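Local coordinates for protein putative D-lactate dehydrogenase (Chlamydomonas reinhardtii, PDB 4ZGS) that probably reduces pyruvate to D-lactate with a nicotinamide cofactor, as a member of the D-isomer specific 2-hydroxyacid dehydrogenase family, at residues D226-L229 against A230-I234; G298-F302 against V303-K307; T351-N354 against I355-V359. All coordinates share one frame; numbering follows the deposited sequence.

Contact 1. Residues D226-L229 against A230-I234; sequences DELL and AMSDI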
ATOM      1  N   ASP A 226       2.705 -37.078  13.345  1.00 62.21           N
ATOM      2  CA  ASP A 226       2.966 -37.461  11.961  1.00 71.80           C
ATOM      3  C   ASP A 226       1.657 -37.677  11.179  1.00 78.96           C
ATOM      4  O   ASP A 226       1.577 -37.297  10.006  1.00 81.52           O
ATOM      5  CB  ASP A 226       3.810 -38.738  11.885  1.00 80.91           C
ATOM      6  CG  ASP A 226       5.290 -38.489  12.132  1.00 88.42           C
ATOM      7  OD1 ASP A 226       5.747 -37.344  11.942  1.00 87.81           O
ATOM      8  OD2 ASP A 226       6.015 -39.462  12.452  1.00 94.97           O
ATOM      9  N   GLU A 227       0.637 -38.250  11.839  1.00 76.69           N
ATOM     10  CA  GLU A 227      -0.674 -38.531  11.213  1.00 73.62           C
ATOM     11  C   GLU A 227      -1.443 -37.264  10.865  1.00 67.61           C
ATOM     12  O   GLU A 227      -2.040 -37.153   9.782  1.00 66.50           O
ATOM     13  CB  GLU A 227      -1.553 -39.391  12.139  1.00 73.73           C
ATOM     14  CG  GLU A 227      -1.064 -40.815  12.377  1.00 84.12           C
ATOM     15  CD  GLU A 227      -1.876 -41.552  13.438  1.00 91.00           C
ATOM     16  OE1 GLU A 227      -2.220 -40.933  14.467  1.00 96.36           O
ATOM     17  OE2 GLU A 227      -2.155 -42.755  13.257  1.00 90.25           O
ATOM     18  N   LEU A 228      -1.443 -36.321  11.800  1.00 62.90           N
ATOM     19  CA  LEU A 228      -2.101 -35.046  11.597  1.00 60.64           C
ATOM     20  C   LEU A 228      -1.427 -34.258  10.464  1.00 59.32           C
ATOM     21  O   LEU A 228      -2.109 -33.702   9.578  1.00 56.21           O
ATOM     22  CB  LEU A 228      -2.086 -34.248  12.897  1.00 61.37           C
ATOM     23  CG  LEU A 228      -2.627 -32.826  12.857  1.00 57.58           C
ATOM     24  CD1 LEU A 228      -3.164 -32.445  14.216  1.00 52.98           C
ATOM     25  CD2 LEU A 228      -1.487 -31.870  12.404  1.00 42.93           C
ATOM     26  N   LEU A 229      -0.094 -34.252  10.465  1.00 58.50           N
ATOM     27  CA  LEU A 229       0.661 -33.498   9.443  1.00 64.39           C
ATOM     28  C   LEU A 229       0.443 -34.055   8.059  1.00 65.73           C
ATOM     29  O   LEU A 229       0.435 -33.321   7.073  1.00 70.20           O
ATOM     30  CB  LEU A 229       2.162 -33.505   9.734  1.00 58.50           C
ATOM     31  CG  LEU A 229       2.622 -32.791  10.990  1.00 53.30           C
ATOM     32  CD1 LEU A 229       4.113 -33.040  11.156  1.00 57.06           C
ATOM     33  CD2 LEU A 229       2.285 -31.309  10.899  1.00 45.09           C
ATOM     34  N   ALA A 230       0.286 -35.364   7.996  1.00 61.65           N
ATOM     35  CA  ALA A 230       0.155 -36.032   6.725  1.00 63.70           C
ATOM     36  C   ALA A 230      -1.205 -35.777   6.118  1.00 70.23           C
ATOM     37  O   ALA A 230      -1.329 -35.692   4.902  1.00 79.07           O
ATOM     38  CB  ALA A 230       0.386 -37.514   6.881  1.00 60.95           C
ATOM     39  N   MET A 231      -2.232 -35.689   6.959  1.00 69.07           N
ATOM     40  CA  MET A 231      -3.596 -35.574   6.453  1.00 60.42           C
ATOM     41  C   MET A 231      -4.139 -34.155   6.327  1.00 55.32           C
ATOM     42  O   MET A 231      -5.186 -33.959   5.721  1.00 49.66           O
ATOM     43  CB  MET A 231      -4.537 -36.368   7.348  1.00 59.21           C
ATOM     44  CG  MET A 231      -4.716 -35.791   8.755  1.00 58.77           C
ATOM     45  SD  MET A 231      -5.989 -36.701   9.690  1.00 84.65           S
ATOM     46  CE  MET A 231      -5.380 -36.487  11.360  1.00 96.13           C
ATOM     47  N   SER A 232      -3.443 -33.163   6.883  1.00 50.98           N
ATOM     48  CA  SER A 232      -4.080 -31.856   7.057  1.00 47.70           C
ATOM     49  C   SER A 232      -3.963 -30.892   5.879  1.00 52.58           C
ATOM     50  O   SER A 232      -2.891 -30.715   5.299  1.00 62.78           O
ATOM     51  CB  SER A 232      -3.536 -31.203   8.327  1.00 48.29           C
ATOM     52  OG  SER A 232      -3.775 -32.051   9.447  1.00 49.09           O
ATOM     53  N   ASP A 233      -5.082 -30.250   5.554  1.00 53.52           N
ATOM     54  CA  ASP A 233      -5.113 -29.152   4.596  1.00 51.57           C
ATOM     55  C   ASP A 233      -4.635 -27.907   5.292  1.00 51.82           C
ATOM     56  O   ASP A 233      -4.056 -26.987   4.690  1.00 46.60           O
ATOM     57  CB  ASP A 233      -6.526 -28.921   4.061  1.00 52.29           C
ATOM     58  CG  ASP A 233      -7.082 -30.120   3.292  1.00 63.51           C
ATOM     59  OD1 ASP A 233      -6.422 -30.575   2.321  1.00 68.64           O
ATOM     60  OD2 ASP A 233      -8.200 -30.580   3.640  1.00 60.91           O
ATOM     61  N   ILE A 234      -4.939 -27.899   6.585  1.00 51.53           N
ATOM     62  CA  ILE A 234      -4.651 -26.806   7.487  1.00 45.61           C
ATOM     63  C   ILE A 234      -4.105 -27.310   8.809  1.00 46.85           C
ATOM     64  O   ILE A 234      -4.693 -28.212   9.439  1.00 48.38           O
ATOM     65  CB  ILE A 234      -5.897 -25.985   7.788  1.00 39.21           C
ATOM     66  CG1 ILE A 234      -6.572 -25.546   6.493  1.00 34.77           C
ATOM     67  CG2 ILE A 234      -5.525 -24.806   8.633  1.00 38.71           C
ATOM     68  CD1 ILE A 234      -7.912 -24.883   6.721  1.00 35.93           C
TER

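Contact 2. Residues G298-F302 against V303-K307; sequences GGLFF and VDHTK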
ATOM      1  N   GLY A 298      12.638  -9.959  19.395  1.00 98.49           N
ATOM      2  CA  GLY A 298      13.269  -8.959  20.252  1.00 93.18           C
ATOM      3  C   GLY A 298      13.835  -7.769  19.524  1.00 80.31           C
ATOM      4  O   GLY A 298      14.739  -7.906  18.701  1.00 83.98           O
ATOM      5  N   GLY A 299      13.323  -6.588  19.856  1.00 68.19           N
ATOM      6  CA  GLY A 299      13.718  -5.368  19.184  1.00 58.42           C
ATOM      7  C   GLY A 299      12.957  -5.192  17.879  1.00 65.33           C
ATOM      8  O   GLY A 299      12.908  -4.091  17.329  1.00 78.22           O
ATOM      9  N   LEU A 300      12.343  -6.268  17.388  1.00 55.45           N
ATOM     10  CA  LEU A 300      11.595  -6.237  16.125  1.00 57.46           C
ATOM     11  C   LEU A 300      10.117  -5.854  16.323  1.00 60.59           C
ATOM     12  O   LEU A 300       9.635  -4.885  15.734  1.00 59.76           O
ATOM     13  CB  LEU A 300      11.701  -7.585  15.405  1.00 56.44           C
ATOM     14  CG  LEU A 300      11.115  -7.698  13.990  1.00 58.46           C
ATOM     15  CD1 LEU A 300      11.797  -6.749  13.009  1.00 46.56           C
ATOM     16  CD2 LEU A 300      11.131  -9.151  13.472  1.00 60.32           C
ATOM     17  N   PHE A 301       9.376  -6.645  17.088  1.00 62.58           N
ATOM     18  CA  PHE A 301       7.950  -6.355  17.278  1.00 62.30           C
ATOM     19  C   PHE A 301       7.623  -5.214  18.266  1.00 58.76           C
ATOM     20  O   PHE A 301       8.432  -4.821  19.110  1.00 53.76           O
ATOM     21  CB  PHE A 301       7.202  -7.615  17.691  1.00 63.44           C
ATOM     22  CG  PHE A 301       6.825  -8.506  16.543  1.00 66.88           C
ATOM     23  CD1 PHE A 301       7.787  -8.993  15.671  1.00 72.58           C
ATOM     24  CD2 PHE A 301       5.491  -8.852  16.323  1.00 72.11           C
ATOM     25  CE1 PHE A 301       7.424  -9.831  14.601  1.00 75.89           C
ATOM     26  CE2 PHE A 301       5.122  -9.688  15.263  1.00 72.67           C
ATOM     27  CZ  PHE A 301       6.090 -10.176  14.403  1.00 71.46           C
ATOM     28  N   PHE A 302       6.406  -4.699  18.134  1.00 57.84           N
ATOM     29  CA  PHE A 302       5.901  -3.598  18.952  1.00 54.17           C
ATOM     30  C   PHE A 302       6.649  -2.282  18.732  1.00 45.32           C
ATOM     31  O   PHE A 302       6.538  -1.350  19.524  1.00 51.93           O
ATOM     32  CB  PHE A 302       5.996  -3.951  20.431  1.00 54.09           C
ATOM     33  CG  PHE A 302       5.508  -5.327  20.785  1.00 53.53           C
ATOM     34  CD1 PHE A 302       4.156  -5.628  20.757  1.00 50.86           C
ATOM     35  CD2 PHE A 302       6.404  -6.301  21.203  1.00 55.40           C
ATOM     36  CE1 PHE A 302       3.709  -6.884  21.113  1.00 61.82           C
ATOM     37  CE2 PHE A 302       5.964  -7.557  21.572  1.00 62.12           C
ATOM     38  CZ  PHE A 302       4.615  -7.855  21.528  1.00 63.68           C
ATOM     39  N   VAL A 303       7.343  -2.186  17.614  1.00 40.14           N
ATOM     40  CA  VAL A 303       8.029  -0.967  17.237  1.00 43.83           C
ATOM     41  C   VAL A 303       7.600  -0.583  15.827  1.00 49.40           C
ATOM     42  O   VAL A 303       7.483  -1.447  14.952  1.00 43.48           O
ATOM     43  CB  VAL A 303       9.548  -1.110  17.243  1.00 44.20           C
ATOM     44  CG1 VAL A 303      10.163   0.163  16.683  1.00 43.41           C
ATOM     45  CG2 VAL A 303      10.072  -1.399  18.637  1.00 40.00           C
ATOM     46  N   ASP A 304       7.350   0.702  15.604  1.00 47.11           N
ATOM     47  CA  ASP A 304       7.176   1.149  14.244  1.00 44.56           C
ATOM     48  C   ASP A 304       8.527   1.615  13.725  1.00 43.84           C
ATOM     49  O   ASP A 304       8.961   2.711  14.023  1.00 52.79           O
ATOM     50  CB  ASP A 304       6.164   2.295  14.163  1.00 46.71           C
ATOM     51  CG  ASP A 304       6.098   2.911  12.768  1.00 54.80           C
ATOM     52  OD1 ASP A 304       6.650   2.333  11.804  1.00 55.44           O
ATOM     53  OD2 ASP A 304       5.516   3.999  12.634  1.00 62.75           O
ATOM     54  N   HIS A 305       9.141   0.817  12.869  1.00 42.01           N
ATOM     55  CA  HIS A 305      10.473   1.138  12.352  1.00 36.48           C
ATOM     56  C   HIS A 305      10.420   2.193  11.248  1.00 32.53           C
ATOM     57  O   HIS A 305      11.464   2.645  10.813  1.00 39.91           O
ATOM     58  CB  HIS A 305      11.179  -0.114  11.831  1.00 38.14           C
ATOM     59  CG  HIS A 305      11.356  -1.169  12.878  1.00 42.85           C
ATOM     60  ND1 HIS A 305      12.350  -1.116  13.829  1.00 48.20           N
ATOM     61  CD2 HIS A 305      10.656  -2.301  13.131  1.00 41.45           C
ATOM     62  CE1 HIS A 305      12.259  -2.167  14.625  1.00 46.15           C
ATOM     63  NE2 HIS A 305      11.244  -2.905  14.219  1.00 46.75           N
ATOM     64  N   THR A 306       9.224   2.552  10.786  1.00 32.09           N
ATOM     65  CA  THR A 306       9.062   3.570   9.753  1.00 35.96           C
ATOM     66  C   THR A 306       9.361   4.977  10.292  1.00 39.38           C
ATOM     67  O   THR A 306       9.477   5.941   9.527  1.00 43.22           O
ATOM     68  CB  THR A 306       7.657   3.594   9.134  1.00 31.86           C
ATOM     69  OG1 THR A 306       6.735   4.188  10.062  1.00 46.77           O
ATOM     70  CG2 THR A 306       7.220   2.219   8.745  1.00 35.33           C
ATOM     71  N   LYS A 307       9.446   5.103  11.603  1.00 37.76           N
ATOM     72  CA  LYS A 307       9.766   6.397  12.189  1.00 41.03           C
ATOM     73  C   LYS A 307      11.274   6.660  12.162  1.00 43.90           C
ATOM     74  O   LYS A 307      11.700   7.763  12.394  1.00 49.62           O
ATOM     75  CB  LYS A 307       9.215   6.469  13.616  1.00 43.66           C
ATOM     76  CG  LYS A 307       9.917   5.549  14.607  1.00 54.29           C
ATOM     77  CD  LYS A 307       9.178   5.582  15.954  1.00 64.62           C
ATOM     78  CE  LYS A 307       9.636   4.502  16.931  1.00 73.83           C
ATOM     79  NZ  LYS A 307      10.964   4.792  17.525  1.00 80.23           N
TER

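Contact 3. Residues T351-N354 against I355-V359; sequences TIQN and IADYV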
ATOM      1  N   THR A 351      -4.823  -6.688  36.472  1.00 46.41           N
ATOM      2  CA  THR A 351      -3.660  -5.881  36.837  1.00 39.75           C
ATOM      3  C   THR A 351      -4.000  -4.949  37.981  1.00 49.89           C
ATOM      4  O   THR A 351      -3.163  -4.695  38.844  1.00 53.93           O
ATOM      5  CB  THR A 351      -3.161  -5.042  35.630  1.00 42.71           C
ATOM      6  OG1 THR A 351      -2.609  -5.914  34.643  1.00 48.39           O
ATOM      7  CG2 THR A 351      -2.084  -4.007  36.020  1.00 43.96           C
ATOM      8  N   ILE A 352      -5.225  -4.424  37.975  1.00 50.75           N
ATOM      9  CA  ILE A 352      -5.659  -3.473  38.998  1.00 45.84           C
ATOM     10  C   ILE A 352      -5.904  -4.269  40.295  1.00 46.39           C
ATOM     11  O   ILE A 352      -5.471  -3.859  41.378  1.00 48.72           O
ATOM     12  CB  ILE A 352      -6.926  -2.704  38.550  1.00 42.83           C
ATOM     13  CG1 ILE A 352      -6.625  -1.760  37.389  1.00 52.47           C
ATOM     14  CG2 ILE A 352      -7.533  -1.930  39.682  1.00 46.86           C
ATOM     15  CD1 ILE A 352      -7.839  -1.021  36.845  1.00 40.58           C
ATOM     16  N   GLN A 353      -6.523  -5.441  40.151  1.00 49.18           N
ATOM     17  CA  GLN A 353      -6.743  -6.388  41.249  1.00 59.91           C
ATOM     18  C   GLN A 353      -5.392  -6.910  41.776  1.00 60.99           C
ATOM     19  O   GLN A 353      -5.221  -7.100  42.971  1.00 67.30           O
ATOM     20  CB  GLN A 353      -7.637  -7.543  40.780  1.00 66.62           C
ATOM     21  CG  GLN A 353      -7.967  -8.607  41.831  1.00 78.50           C
ATOM     22  CD  GLN A 353      -8.933  -8.155  42.940  1.00 88.96           C
ATOM     23  OE1 GLN A 353     -10.060  -7.718  42.675  1.00 93.62           O
ATOM     24  NE2 GLN A 353      -8.493  -8.285  44.189  1.00 91.08           N
ATOM     25  N   ASN A 354      -4.423  -7.108  40.886  1.00 60.00           N
ATOM     26  CA  ASN A 354      -3.072  -7.484  41.308  1.00 62.34           C
ATOM     27  C   ASN A 354      -2.472  -6.383  42.187  1.00 68.73           C
ATOM     28  O   ASN A 354      -1.840  -6.677  43.198  1.00 68.44           O
ATOM     29  CB  ASN A 354      -2.132  -7.724  40.115  1.00 61.69           C
ATOM     30  CG  ASN A 354      -2.237  -9.136  39.527  1.00 63.27           C
ATOM     31  OD1 ASN A 354      -2.814 -10.058  40.130  1.00 65.07           O
ATOM     32  ND2 ASN A 354      -1.639  -9.315  38.346  1.00 58.36           N
ATOM     33  N   ILE A 355      -2.640  -5.121  41.771  1.00 66.36           N
ATOM     34  CA  ILE A 355      -2.162  -3.991  42.559  1.00 61.89           C
ATOM     35  C   ILE A 355      -2.869  -3.932  43.914  1.00 63.77           C
ATOM     36  O   ILE A 355      -2.223  -3.777  44.944  1.00 73.51           O
ATOM     37  CB  ILE A 355      -2.398  -2.612  41.898  1.00 55.29           C
ATOM     38  CG1 ILE A 355      -1.898  -2.530  40.441  1.00 59.37           C
ATOM     39  CG2 ILE A 355      -1.850  -1.520  42.833  1.00 50.08           C
ATOM     40  CD1 ILE A 355      -0.435  -2.803  40.229  1.00 62.63           C
ATOM     41  N   ALA A 356      -4.199  -4.051  43.897  1.00 59.65           N
ATOM     42  CA  ALA A 356      -5.003  -3.908  45.106  1.00 61.91           C
ATOM     43  C   ALA A 356      -4.631  -4.974  46.112  1.00 65.07           C
ATOM     44  O   ALA A 356      -4.429  -4.660  47.289  1.00 76.17           O
ATOM     45  CB  ALA A 356      -6.476  -3.972  44.787  1.00 55.25           C
ATOM     46  N   ASP A 357      -4.509  -6.222  45.659  1.00 62.88           N
ATOM     47  CA  ASP A 357      -4.149  -7.318  46.567  1.00 69.68           C
ATOM     48  C   ASP A 357      -2.814  -7.051  47.244  1.00 71.67           C
ATOM     49  O   ASP A 357      -2.669  -7.288  48.455  1.00 77.99           O
ATOM     50  CB  ASP A 357      -4.034  -8.655  45.839  1.00 72.20           C
ATOM     51  CG  ASP A 357      -5.355  -9.179  45.339  1.00 71.05           C
ATOM     52  OD1 ASP A 357      -6.431  -8.693  45.772  1.00 70.44           O
ATOM     53  OD2 ASP A 357      -5.287 -10.115  44.517  1.00 67.22           O
ATOM     54  N   TYR A 358      -1.854  -6.568  46.446  1.00 59.99           N
ATOM     55  CA  TYR A 358      -0.534  -6.180  46.933  1.00 62.44           C
ATOM     56  C   TYR A 358      -0.669  -5.116  48.031  1.00 62.08           C
ATOM     57  O   TYR A 358      -0.090  -5.257  49.102  1.00 67.46           O
ATOM     58  CB  TYR A 358       0.380  -5.663  45.799  1.00 63.82           C
ATOM     59  CG  TYR A 358       1.587  -4.959  46.375  1.00 67.36           C
ATOM     60  CD1 TYR A 358       2.589  -5.698  47.001  1.00 71.19           C
ATOM     61  CD2 TYR A 358       1.716  -3.572  46.335  1.00 63.37           C
ATOM     62  CE1 TYR A 358       3.686  -5.084  47.571  1.00 71.61           C
ATOM     63  CE2 TYR A 358       2.819  -2.949  46.899  1.00 61.16           C
ATOM     64  CZ  TYR A 358       3.801  -3.717  47.515  1.00 75.67           C
ATOM     65  OH  TYR A 358       4.904  -3.128  48.090  1.00 83.23           O
ATOM     66  N   VAL A 359      -1.411  -4.048  47.735  1.00 60.95           N
ATOM     67  CA  VAL A 359      -1.649  -2.946  48.665  1.00 65.00           C
ATOM     68  C   VAL A 359      -2.372  -3.386  49.963  1.00 78.00           C
ATOM     69  O   VAL A 359      -2.072  -2.920  51.076  1.00 75.85           O
ATOM     70  CB  VAL A 359      -2.504  -1.846  47.998  1.00 66.12           C
ATOM     71  CG1 VAL A 359      -2.932  -0.811  49.065  1.00 68.58           C
ATOM     72  CG2 VAL A 359      -1.742  -1.182  46.816  1.00 58.66           C
TER

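Contact 1. Residues D226-L229 against A230-I234
D226 begins the contact through its backbone: its O accepts from A230 N at 3.1 Å, the i to i+4 bond of an alpha helix, while the carboxylate of this exposed residue forms a salt bridge with K256. One residue on, E227 O receives M231 N at 3.2 Å, and M231 CG lies against the same oxygen; the glutamate's own OE1 reaches back to S224 N, an acceptor suited to the amides of a helix start. L228 carries the apolar part. The methyl M231 CE lies 3.6 Å from L228 CA, with L228 CB a little farther off, because M231, with CG between its backbone N and carbonyl carbon (chi1 68°) and the chain extended beyond, runs back along the helix. L228 O takes a weak bond from M231 N and a second contact from S232 OG, at a doubtful, very short separation. S232 is where helical backbone angles end, and a small hydroxyl can fold back onto the last turn there. L229 packs its isobutyl group on M257. Helix 225-231 thus leads by a short turn into strand 234-237 of the parallel Rossmann sheet, with L228 and M231 packed on strands 180-184 and 203-207.

Contact 2. Residues G298-F302 against V303-K307
H305 NE2 donates to L300 O at 3.0 Å with an N-H...O angle of 152°, joining residues five apart in sequence. The donor lies in the carbonyl plane and meets a lone pair, whereas the oxygen sits slightly off the plane of the imidazole. Having CG anti to its carbonyl carbon (chi1 -59°) turns the edge of the H305 ring back toward the 299-300 carbonyls. Histidine suits the place because its ring N-H reaches the L300 carbonyl; CE1 then lies 3.4 Å from G299 O, an oxygen hydrogen-bonded to K316. L300 CD1 approaches H305 NE2 at 4.1 Å, the two side chains crossing at about a right angle, and V303 CG1 covers one face of the imidazole toward its rim. G299 has a positive phi that glycine accommodates readily. Further on, D304 OD1 accepts twice from T306: from the backbone N at 2.8 Å, above the carboxylate plane, and from OG1 at 2.5 Å on the syn side. The pair of bonds fixes the carboxylate where the chain enters a short 3-10 turn. A second subunit covers this surface, with its Y166 meeting both the H305 ring and L300; T306 O binds R160 of a third subunit. Within the chain, the rings of F302 and H335 meet with their planes at about 45°. The D304 bond to T306 N makes an Asx turn, here opening the 3-10 segment 305-307 in a loop that helps build the subunit interface.

Contact 3. Residues T351-N354 against I355-V359
Q353 and D357, one helical turn apart, meet by their polar ends: NE2 of Q353 donates to OD1 of D357 at 2.6 Å, with an N-H...O angle of 136°. The oxygen lies nearly in the amide plane, but the amide approaches the carboxylate from its syn side and well out of its plane, the two flat groups being turned 49° apart. The bend at Q353 chi2 (71°) brings the amide round to the aspartate, whose CG lies beside its own backbone N, turning the carboxylate back toward Q353. D357 OD1 also has a long, weak ion pair with R362, which may partly offset its charge. Beneath this surface hydrogen bond the four carbonyls of 351-354 are all used. T351 O accepts from I355 N, I352 O from A356 N, Q353 O from D357 N and N354 O from Y358 N, the shortest being I352 O to A356 N at 2.8 Å. The buried polar side chains find partners too. T351 OG1 bonds to I347 O, one turn back, a common way for threonine to be tolerated within a helix. N354 is engaged at both ends of its amide, OD1 by N366 and ND2 by R130 O. I355 faces the sheet, its side chain packing on L105 and A107 of strand 105-108. This is an amphipathic helix in the regular i to i+4 pattern, with Q353 and D357 outward and I352 and I355 packed on helix 44-57 and strand 105-108 of the domain with the five-stranded parallel sheet.

The three contacts are local and follow one another along the chain without touching. Contacts 1 and 3 are two helix ends on opposite sides of the chain's centre, their centres 45 Å apart: contact 1 belongs to the six-stranded nucleotide-binding sheet and contact 3 packs on the five-stranded one. Contact 2 is a loop, centred 35 Å from contact 1 and 31 Å from contact 3, and it alone of the three touches other subunits. The side chain of L228 in contact 1 is about 9 Å from the bound NAD, and likewise from that of the NAD-binding D208. The side chain of F302 in contact 2 is about 7 Å from the bound NAD. The side chain of T351 in contact 3 is about 14 Å from the bound NAD.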